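Local coordinates for Hpy188I (Helicobacter pylori, PDB 3OQG), which is a restriction endonuclease of the GIY-YIG nuclease family that binds and cuts double-stranded DNA at a specific sequence, probably as a dimer, at residues F35-K38 and E39-N42; K93-Q96 and S97-G101; V118-S121 and L122-I125. All coordinates share one frame; numbering follows the deposited sequence. Where two conformers were deposited one is given.

Overall arrangement
From the N terminus, the chain first reaches contact 1 (35-38 with 39-42), a type I turn and the tight winding after it, which lead into strand 42-50 of the main antiparallel sheet. Contact 2 (93-96 with 97-101) is the last part of helix 91-98 with a turn from Tyr98 to Gly101, facing the DNA; contact 3 (118-121 with 122-125) lies in helix 113-125. The three follow in series; none nests or crosses, and each closes only a local turn. Contacts 2 and 3 touch: Tyr98 packs on Val118, and Gln120 NE2 bonds to Gly101 O, tying the DNA-facing segment to helix 113-125 and through it to the sheet. Contact 1 is about 12 Å from contact 2 at the nearest atoms.

Contact 1 of 3, residues F35-K38 and E39-N42; sequences FEYK and EYFN
Phe35 and Phe41 meet in a T-shaped (edge-to-face) pair: the edge of Phe35 is turned to one face of Phe41, with centroids 5.2 Å apart and planes at 66°. A type I beta turn from Phe35 to Lys38, completed by the winding that follows it, brings the two rings together ahead of strand 42-50. CE2 of Phe35 leads, above the rim of the Phe41 ring rather than its middle. One face of Phe35 is covered by Tyr37 N, which sits over the ring centre 4.0 Å from the plane. At the edge of Phe41, Tyr37 O approaches CD2 to 3.3 Å; the same oxygen lies in the plane of the Tyr40 ring, at its edge.

The closing bond of the beta turn, Lys38 N to Phe35 O, is weak. Two i to i+3 bonds then complete the reversal, Tyr40 N to Tyr37 O at 2.8 Å and Phe41 N to Lys38 O. With CG of Phe35 anti to its N (chi1 -175°), the ring is directed toward Phe41.

The aromatic pair faces the sheet, where both rings touch Val74 on strand 71-77. The second subunit covers another part: its Ile162 packs on Phe35 and Phe41, and its Phe144 meets the rings of Tyr37 and Tyr40, so the turn belongs to the dimer interface. Tyr37 and Tyr40 barely touch each other, CD2 to CD2. Tyr37 comes closer to Phe41, whose CE2 lies 3.9 Å from Tyr37 CB.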
loop_
_atom_site.group_PDB
_atom_site.type_symbol
_atom_site.label_atom_id
_atom_site.label_comp_id
_atom_site.label_asym_id
_atom_site.label_seq_id
_atom_site.Cartn_x
_atom_site.Cartn_y
_atom_site.Cartn_z
ATOM N N PHE A 35 10.237 24.740 4.951
ATOM C CA PHE A 35 9.130 23.996 4.344
ATOM C C PHE A 35 8.015 24.965 3.965
ATOM O O PHE A 35 7.535 25.726 4.789
ATOM C CB PHE A 35 8.621 22.952 5.344
ATOM C CG PHE A 35 7.559 22.024 4.812
ATOM C CD1 PHE A 35 7.615 21.492 3.529
ATOM C CD2 PHE A 35 6.518 21.629 5.644
ATOM C CE1 PHE A 35 6.626 20.622 3.084
ATOM C CE2 PHE A 35 5.535 20.754 5.209
ATOM C CZ PHE A 35 5.588 20.251 3.931
ATOM N N GLU A 36 7.596 24.884 2.713
ATOM C CA GLU A 36 6.732 25.882 2.072
ATOM C C GLU A 36 5.283 25.768 2.554
ATOM O O GLU A 36 4.555 26.769 2.637
ATOM C CB GLU A 36 6.809 25.732 0.544
ATOM C CG GLU A 36 7.157 24.301 0.059
ATOM C CD GLU A 36 8.578 23.846 0.461
ATOM O OE1 GLU A 36 9.304 24.639 1.094
ATOM O OE2 GLU A 36 8.964 22.709 0.168
ATOM N N TYR A 37 4.888 24.545 2.891
ATOM C CA TYR A 37 3.543 24.257 3.404
ATOM C C TYR A 37 3.425 24.288 4.923
ATOM O O TYR A 37 2.377 23.957 5.459
ATOM C CB TYR A 37 3.086 22.893 2.901
ATOM C CG TYR A 37 2.813 22.857 1.425
ATOM C CD1 TYR A 37 3.814 22.521 0.523
ATOM C CD2 TYR A 37 1.544 23.146 0.922
ATOM C CE1 TYR A 37 3.567 22.477 -0.843
ATOM C CE2 TYR A 37 1.289 23.107 -0.442
ATOM C CZ TYR A 37 2.303 22.770 -1.318
ATOM O OH TYR A 37 2.053 22.718 -2.675
ATOM N N LYS A 38 4.465 24.742 5.623
ATOM C CA LYS A 38 4.483 24.662 7.076
ATOM C C LYS A 38 3.291 25.317 7.790
ATOM O O LYS A 38 2.899 24.856 8.848
ATOM C CB LYS A 38 5.827 25.159 7.637
ATOM C CG LYS A 38 6.097 26.646 7.558
ATOM C CD LYS A 38 7.465 26.937 8.188
ATOM C CE LYS A 38 7.656 28.407 8.503
ATOM N NZ LYS A 38 9.075 28.740 8.822
ATOM N N GLU A 39 2.727 26.376 7.208
ATOM C CA GLU A 39 1.528 27.014 7.786
ATOM C C GLU A 39 0.302 26.093 7.824
ATOM O O GLU A 39 -0.563 26.266 8.686
ATOM C CB GLU A 39 1.175 28.335 7.077
ATOM C CG GLU A 39 1.492 28.380 5.587
ATOM C CD GLU A 39 0.958 29.633 4.905
ATOM O OE1 GLU A 39 1.125 29.744 3.673
ATOM O OE2 GLU A 39 0.371 30.495 5.595
ATOM N N TYR A 40 0.240 25.123 6.910
ATOM C CA TYR A 40 -0.844 24.126 6.878
ATOM C C TYR A 40 -0.626 22.947 7.834
ATOM O O TYR A 40 -1.540 22.183 8.063
ATOM C CB TYR A 40 -0.998 23.533 5.479
ATOM C CG TYR A 40 -1.458 24.497 4.427
ATOM C CD1 TYR A 40 -2.814 24.626 4.119
ATOM C CD2 TYR A 40 -0.543 25.267 3.719
ATOM C CE1 TYR A 40 -3.243 25.506 3.128
ATOM C CE2 TYR A 40 -0.965 26.157 2.732
ATOM C CZ TYR A 40 -2.313 26.268 2.446
ATOM O OH TYR A 40 -2.733 27.147 1.472
ATOM N N PHE A 41 0.593 22.802 8.346
ATOM C CA PHE A 41 0.964 21.691 9.210
ATOM C C PHE A 41 1.062 22.136 10.654
ATOM O O PHE A 41 1.465 23.279 10.955
ATOM C CB PHE A 41 2.308 21.108 8.768
ATOM C CG PHE A 41 2.213 20.231 7.560
ATOM C CD1 PHE A 41 2.368 18.853 7.667
ATOM C CD2 PHE A 41 1.934 20.782 6.312
ATOM C CE1 PHE A 41 2.257 18.034 6.557
ATOM C CE2 PHE A 41 1.830 19.998 5.204
ATOM C CZ PHE A 41 1.990 18.610 5.307
ATOM N N ASN A 42 0.702 21.224 11.552
ATOM C CA ASN A 42 0.784 21.466 12.977
ATOM C C ASN A 42 1.459 20.252 13.640
ATOM O O ASN A 42 1.245 19.107 13.235
ATOM C CB ASN A 42 -0.605 21.663 13.560
ATOM C CG ASN A 42 -1.377 22.780 12.879
ATOM O OD1 ASN A 42 -2.379 22.531 12.200
ATOM N ND2 ASN A 42 -0.916 24.009 13.055
#

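Contact 2 of 3, residues K93-Q96 and S97-G101; sequences KRVQ and SYNCG. With nucleotides of chain C.
Arg94 and Tyr98, one helical turn apart, form the stacked pair of this contact. The guanidinium lies flat on the ring, planes 13° apart, and CZ of Arg94 stands 3.5 Å from the Tyr98 centroid, over the face, which meets the criteria for a cation-pi interaction. NH1 is the atom over the ring centre. The arginine chain bends at chi2 (64°) toward the next turn, over the Tyr98 ring. The other face of the guanidinium is covered by C2' of DG6 of chain C, so the charged group is sandwiched between protein and DNA.

Two side chains donate hydrogen bonds to DNA. Arg94 NH2 reaches OP2 of DG6 of chain C at 2.8 Å and 162°, a nearly straight phosphate contact. Ser97 OG, anti to its own backbone N, is directed at the base of DA7 of chain C and donates to N7 at 2.7 Å. A third contact is doubtful: in the conformer given, OE1 of Gln96 stands 2.5 Å from N4 of DC9 of chain C, too short to be taken at face value, and Gln96 has a second position.

Second-shell bonds hold these groups in place. Asn115 uses OD1 for Arg94 NH1 and ND2 for Ser97 OG, while Tyr98 OH is hydrogen-bonded to Tyr73 OH and Lys83 NZ.

Backbone bonds supply the frame: Ser97 N to Lys93 O, Tyr98 N to Arg94 O and Asn99 N to Val95 O continue the helical winding, and Gly101 N to Tyr98 O, 2.9 Å, closes a type I beta turn from Tyr98 to Gly101.

The Arg94 side chain is about 7 Å from that of His86, a calcium ligand in another structure of this protein. A phosphate bond and a base contact at N7, a major-groove edge atom, are consistent with a recognition helix close to the active site of a GIY-YIG nuclease.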
loop_
_atom_site.group_PDB
_atom_site.type_symbol
_atom_site.label_atom_id
_atom_site.label_comp_id
_atom_site.label_asym_id
_atom_site.label_seq_id
_atom_site.Cartn_x
_atom_site.Cartn_y
_atom_site.Cartn_z
ATOM N N LYS A 93 -1.517 4.024 14.010
ATOM C CA LYS A 93 -1.462 2.836 13.151
ATOM C C LYS A 93 -0.286 2.900 12.160
ATOM O O LYS A 93 0.383 1.883 11.883
ATOM C CB LYS A 93 -2.800 2.619 12.434
ATOM C CG LYS A 93 -3.929 2.178 13.368
ATOM C CD LYS A 93 -5.100 1.706 12.534
ATOM C CE LYS A 93 -6.337 1.505 13.334
ATOM N NZ LYS A 93 -7.443 1.072 12.419
ATOM N N ARG A 94 -0.021 4.083 11.610
ATOM C CA ARG A 94 1.114 4.227 10.712
ATOM C C ARG A 94 2.421 3.948 11.448
ATOM O O ARG A 94 3.322 3.328 10.898
ATOM C CB ARG A 94 1.157 5.607 10.032
ATOM C CG ARG A 94 2.325 5.771 9.033
ATOM C CD ARG A 94 2.199 4.793 7.851
ATOM N NE ARG A 94 3.329 4.740 6.917
ATOM C CZ ARG A 94 4.332 3.863 6.979
ATOM N NH1 ARG A 94 4.403 2.992 7.947
ATOM N NH2 ARG A 94 5.261 3.847 6.024
ATOM N N VAL A 95 2.541 4.432 12.685
ATOM C CA VAL A 95 3.720 4.114 13.500
ATOM C C VAL A 95 3.815 2.610 13.807
ATOM O O VAL A 95 4.895 2.049 13.740
ATOM C CB VAL A 95 3.752 4.969 14.775
ATOM C CG1 VAL A 95 4.910 4.501 15.720
ATOM C CG2 VAL A 95 3.883 6.435 14.378
ATOM N N GLN A 96 2.696 1.988 14.177
ATOM C CA GLN A 96 2.553 0.522 14.309
ATOM C C GLN A 96 3.166 -0.163 13.075
ATOM O O GLN A 96 4.022 -1.053 13.170
ATOM C CB GLN A 96 1.046 0.260 14.425
ATOM C CG GLN A 96 0.594 -1.094 14.846
ATOM C CD GLN A 96 -0.920 -0.994 15.138
ATOM O OE1 GLN A 96 -1.728 -1.644 14.493
ATOM N NE2 GLN A 96 -1.297 -0.063 16.052
ATOM N N SER A 97 2.770 0.313 11.908
ATOM C CA SER A 97 3.319 -0.189 10.638
ATOM C C SER A 97 4.846 0.017 10.557
ATOM O O SER A 97 5.593 -0.923 10.262
ATOM C CB SER A 97 2.581 0.464 9.461
ATOM O OG SER A 97 3.016 -0.089 8.213
ATOM N N TYR A 98 5.349 1.218 10.826
ATOM C CA TYR A 98 6.824 1.417 10.903
ATOM C C TYR A 98 7.497 0.438 11.846
ATOM O O TYR A 98 8.596 -0.066 11.566
ATOM C CB TYR A 98 7.171 2.842 11.323
ATOM C CG TYR A 98 7.059 3.838 10.197
ATOM C CD1 TYR A 98 7.840 3.714 9.056
ATOM C CD2 TYR A 98 6.196 4.924 10.282
ATOM C CE1 TYR A 98 7.771 4.631 8.048
ATOM C CE2 TYR A 98 6.118 5.854 9.262
ATOM C CZ TYR A 98 6.884 5.698 8.138
ATOM O OH TYR A 98 6.816 6.622 7.108
ATOM N N ASN A 99 6.848 0.144 12.973
ATOM C CA ASN A 99 7.398 -0.821 13.921
ATOM C C ASN A 99 7.478 -2.266 13.394
ATOM O O ASN A 99 8.037 -3.137 14.073
ATOM C CB ASN A 99 6.643 -0.754 15.250
ATOM C CG ASN A 99 7.010 0.459 16.054
ATOM O OD1 ASN A 99 8.090 1.044 15.849
ATOM N ND2 ASN A 99 6.126 0.859 17.000
ATOM N N CYS A 100 6.930 -2.505 12.198
ATOM C CA CYS A 100 7.139 -3.770 11.477
ATOM C C CYS A 100 8.498 -3.868 10.781
ATOM O O CYS A 100 8.852 -4.937 10.270
ATOM C CB CYS A 100 6.044 -3.989 10.443
ATOM S SG CYS A 100 4.409 -4.231 11.169
ATOM N N GLY A 101 9.243 -2.765 10.748
ATOM C CA GLY A 101 10.543 -2.716 10.095
ATOM C C GLY A 101 11.680 -3.407 10.822
ATOM O O GLY A 101 12.800 -2.974 10.715
ATOM P P DG C 6 4.510 6.011 2.963
ATOM O OP1 DG C 6 4.146 7.442 3.033
ATOM O OP2 DG C 6 5.644 5.492 3.771
ATOM O "O5'" DG C 6 3.209 5.149 3.273
ATOM C "C5'" DG C 6 2.198 5.030 2.276
ATOM C "C4'" DG C 6 1.303 3.850 2.561
ATOM O "O4'" DG C 6 2.040 2.606 2.473
ATOM C "C3'" DG C 6 0.656 3.863 3.948
ATOM O "O3'" DG C 6 -0.742 3.626 3.807
ATOM C "C2'" DG C 6 1.318 2.702 4.666
ATOM C "C1'" DG C 6 1.558 1.767 3.503
ATOM N N9 DG C 6 2.526 0.702 3.748
ATOM C C8 DG C 6 3.860 0.818 4.068
ATOM N N7 DG C 6 4.434 -0.335 4.292
ATOM C C5 DG C 6 3.422 -1.269 4.089
ATOM C C6 DG C 6 3.435 -2.687 4.204
ATOM O O6 DG C 6 4.374 -3.431 4.529
ATOM N N1 DG C 6 2.183 -3.232 3.907
ATOM C C2 DG C 6 1.069 -2.508 3.561
ATOM N N2 DG C 6 -0.057 -3.204 3.330
ATOM N N3 DG C 6 1.048 -1.194 3.454
ATOM C C4 DG C 6 2.247 -0.645 3.735
ATOM P P DA C 7 -1.682 3.595 5.097
ATOM O OP1 DA C 7 -2.819 4.499 4.824
ATOM O OP2 DA C 7 -0.861 3.794 6.322
ATOM O "O5'" DA C 7 -2.228 2.100 5.121
ATOM C "C5'" DA C 7 -2.905 1.574 3.980
ATOM C "C4'" DA C 7 -3.518 0.228 4.292
ATOM O "O4'" DA C 7 -2.480 -0.764 4.465
ATOM C "C3'" DA C 7 -4.388 0.167 5.544
ATOM O "O3'" DA C 7 -5.573 -0.586 5.266
ATOM C "C2'" DA C 7 -3.507 -0.534 6.564
ATOM C "C1'" DA C 7 -2.604 -1.414 5.718
ATOM N N9 DA C 7 -1.256 -1.566 6.271
ATOM C C8 DA C 7 -0.328 -0.571 6.476
ATOM N N7 DA C 7 0.796 -0.994 7.000
ATOM C C5 DA C 7 0.602 -2.361 7.150
ATOM C C6 DA C 7 1.420 -3.382 7.663
ATOM N N6 DA C 7 2.656 -3.180 8.140
ATOM N N1 DA C 7 0.922 -4.637 7.674
ATOM C C2 DA C 7 -0.318 -4.839 7.197
ATOM N N3 DA C 7 -1.180 -3.966 6.695
ATOM C C4 DA C 7 -0.657 -2.727 6.699
ATOM P P DC C 9 -8.018 -6.751 9.008
ATOM O OP1 DC C 9 -8.814 -7.768 8.271
ATOM O OP2 DC C 9 -8.719 -5.657 9.725
ATOM O "O5'" DC C 9 -7.065 -7.511 10.032
ATOM C "C5'" DC C 9 -6.179 -8.537 9.588
ATOM C "C4'" DC C 9 -5.276 -8.983 10.716
ATOM O "O4'" DC C 9 -4.284 -7.988 11.067
ATOM C "C3'" DC C 9 -5.979 -9.364 12.025
ATOM O "O3'" DC C 9 -5.816 -10.748 12.281
ATOM C "C2'" DC C 9 -5.222 -8.591 13.093
ATOM C "C1'" DC C 9 -3.911 -8.277 12.400
ATOM N N1 DC C 9 -3.200 -7.119 12.964
ATOM C C2 DC C 9 -1.975 -7.339 13.587
ATOM O O2 DC C 9 -1.509 -8.492 13.597
ATOM N N3 DC C 9 -1.327 -6.299 14.155
ATOM C C4 DC C 9 -1.860 -5.080 14.109
ATOM N N4 DC C 9 -1.189 -4.089 14.701
ATOM C C5 DC C 9 -3.102 -4.825 13.457
ATOM C C6 DC C 9 -3.731 -5.864 12.902
#

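Contact 3 of 3, residues V118-S121 and L122-I125; sequences VLQS and LLKI
Val118 O to Leu122 N at 2.9 Å, with an N-H...O angle of 169°, is the first of four consecutive i to i+4 backbone bonds between 118-121 and 122-125, followed by Leu123 to Leu119, Lys124 to Gln120 and Ile125 to Ser121. This is regular alpha helix, the C-terminal two turns of helix 113-125, which packs against the central antiparallel sheet of the GIY-YIG domain.

Side chains four residues apart pair along it. Val118 and Leu122 lie side by side, pointing the same way, with CG1 of Val118 3.8 Å from CD1 of Leu122; both rest on Phe82 of strand 80-87. Leu122 also reaches Leu56 and Ile77, so this flank spans several strands. Leu119 and Leu123 meet at an angle instead: CG of Leu119 is 3.9 Å from CD1 of Leu123. Leu119 has its CG anti to the backbone N (chi1 177°), whereas in Leu123 it is anti to the carbonyl carbon (chi1 -71°), which turns Leu123 back toward the preceding turn. Leu119 further packs on Leu56 and on Asn99 of contact 2, joining this helix to segment 97-101.

The polar ends look outside the pair of turns. Gln120 NE2 bonds to Gly101 O and Glu54 OE2, and Lys124 NZ to Lys21 O. Ser121 OG is held by Phe117 O, one turn earlier in the same helix, and by Leu20 N from the N-terminal segment. Ser121 O accepts the N-H of Ile125 at 2.9 Å from its N, and CG1 of Ile125 packs 3.2 Å from the same Ser121 O.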
loop_
_atom_site.group_PDB
_atom_site.type_symbol
_atom_site.label_atom_id
_atom_site.label_comp_id
_atom_site.label_asym_id
_atom_site.label_seq_id
_atom_site.Cartn_x
_atom_site.Cartn_y
_atom_site.Cartn_z
ATOM N N VAL A 118 13.126 2.923 7.367
ATOM C CA VAL A 118 12.766 3.986 8.304
ATOM C C VAL A 118 12.975 3.583 9.767
ATOM O O VAL A 118 13.621 4.316 10.519
ATOM C CB VAL A 118 11.340 4.530 8.047
ATOM C CG1 VAL A 118 10.970 5.571 9.131
ATOM C CG2 VAL A 118 11.235 5.137 6.661
ATOM N N LEU A 119 12.475 2.423 10.191
ATOM C CA LEU A 119 12.622 2.053 11.597
ATOM C C LEU A 119 14.122 1.945 11.947
ATOM O O LEU A 119 14.569 2.479 12.967
ATOM C CB LEU A 119 11.931 0.737 11.876
ATOM C CG LEU A 119 12.103 0.240 13.315
ATOM C CD1 LEU A 119 11.396 1.190 14.252
ATOM C CD2 LEU A 119 11.570 -1.190 13.494
ATOM N N GLN A 120 14.888 1.264 11.103
ATOM C CA GLN A 120 16.296 1.002 11.422
ATOM C C GLN A 120 17.087 2.306 11.414
ATOM O O GLN A 120 17.965 2.501 12.263
ATOM C CB GLN A 120 16.927 -0.027 10.498
ATOM C CG GLN A 120 16.304 -1.419 10.592
ATOM C CD GLN A 120 16.275 -1.954 12.002
ATOM O OE1 GLN A 120 17.261 -1.832 12.760
ATOM N NE2 GLN A 120 15.157 -2.571 12.370
ATOM N N SER A 121 16.761 3.196 10.481
ATOM C CA SER A 121 17.440 4.505 10.417
ATOM C C SER A 121 17.125 5.343 11.646
ATOM O O SER A 121 18.024 5.922 12.254
ATOM C CB SER A 121 17.062 5.273 9.146
ATOM O OG SER A 121 17.615 4.641 7.993
ATOM N N LEU A 122 15.853 5.404 12.022
ATOM C CA LEU A 122 15.463 6.162 13.214
ATOM C C LEU A 122 16.053 5.586 14.503
ATOM O O LEU A 122 16.444 6.340 15.394
ATOM C CB LEU A 122 13.936 6.284 13.297
ATOM C CG LEU A 122 13.239 7.055 12.168
ATOM C CD1 LEU A 122 11.750 7.302 12.468
ATOM C CD2 LEU A 122 13.901 8.355 11.755
ATOM N N LEU A 123 16.105 4.261 14.620
ATOM C CA LEU A 123 16.721 3.629 15.783
ATOM C C LEU A 123 18.220 3.949 15.869
ATOM O O LEU A 123 18.761 4.208 16.952
ATOM C CB LEU A 123 16.486 2.096 15.756
ATOM C CG LEU A 123 15.066 1.584 16.023
ATOM C CD1 LEU A 123 15.034 0.040 15.912
ATOM C CD2 LEU A 123 14.508 2.079 17.362
ATOM N N LYS A 124 18.902 3.913 14.726
ATOM C CA LYS A 124 20.353 4.139 14.669
ATOM C C LYS A 124 20.723 5.587 14.942
ATOM O O LYS A 124 21.680 5.866 15.683
ATOM C CB LYS A 124 20.906 3.680 13.322
ATOM C CG LYS A 124 22.402 3.746 13.149
ATOM C CD LYS A 124 23.182 2.797 14.067
ATOM C CE LYS A 124 24.703 2.940 13.864
ATOM N NZ LYS A 124 25.225 4.278 14.329
ATOM N N ILE A 125 19.970 6.510 14.346
ATOM C CA ILE A 125 20.175 7.943 14.576
ATOM C C ILE A 125 19.878 8.239 16.047
ATOM O O ILE A 125 20.569 9.033 16.705
ATOM C CB ILE A 125 19.267 8.762 13.665
ATOM C CG1 ILE A 125 19.707 8.623 12.187
ATOM C CG2 ILE A 125 19.212 10.235 14.119
ATOM C CD1 ILE A 125 18.679 9.186 11.213
#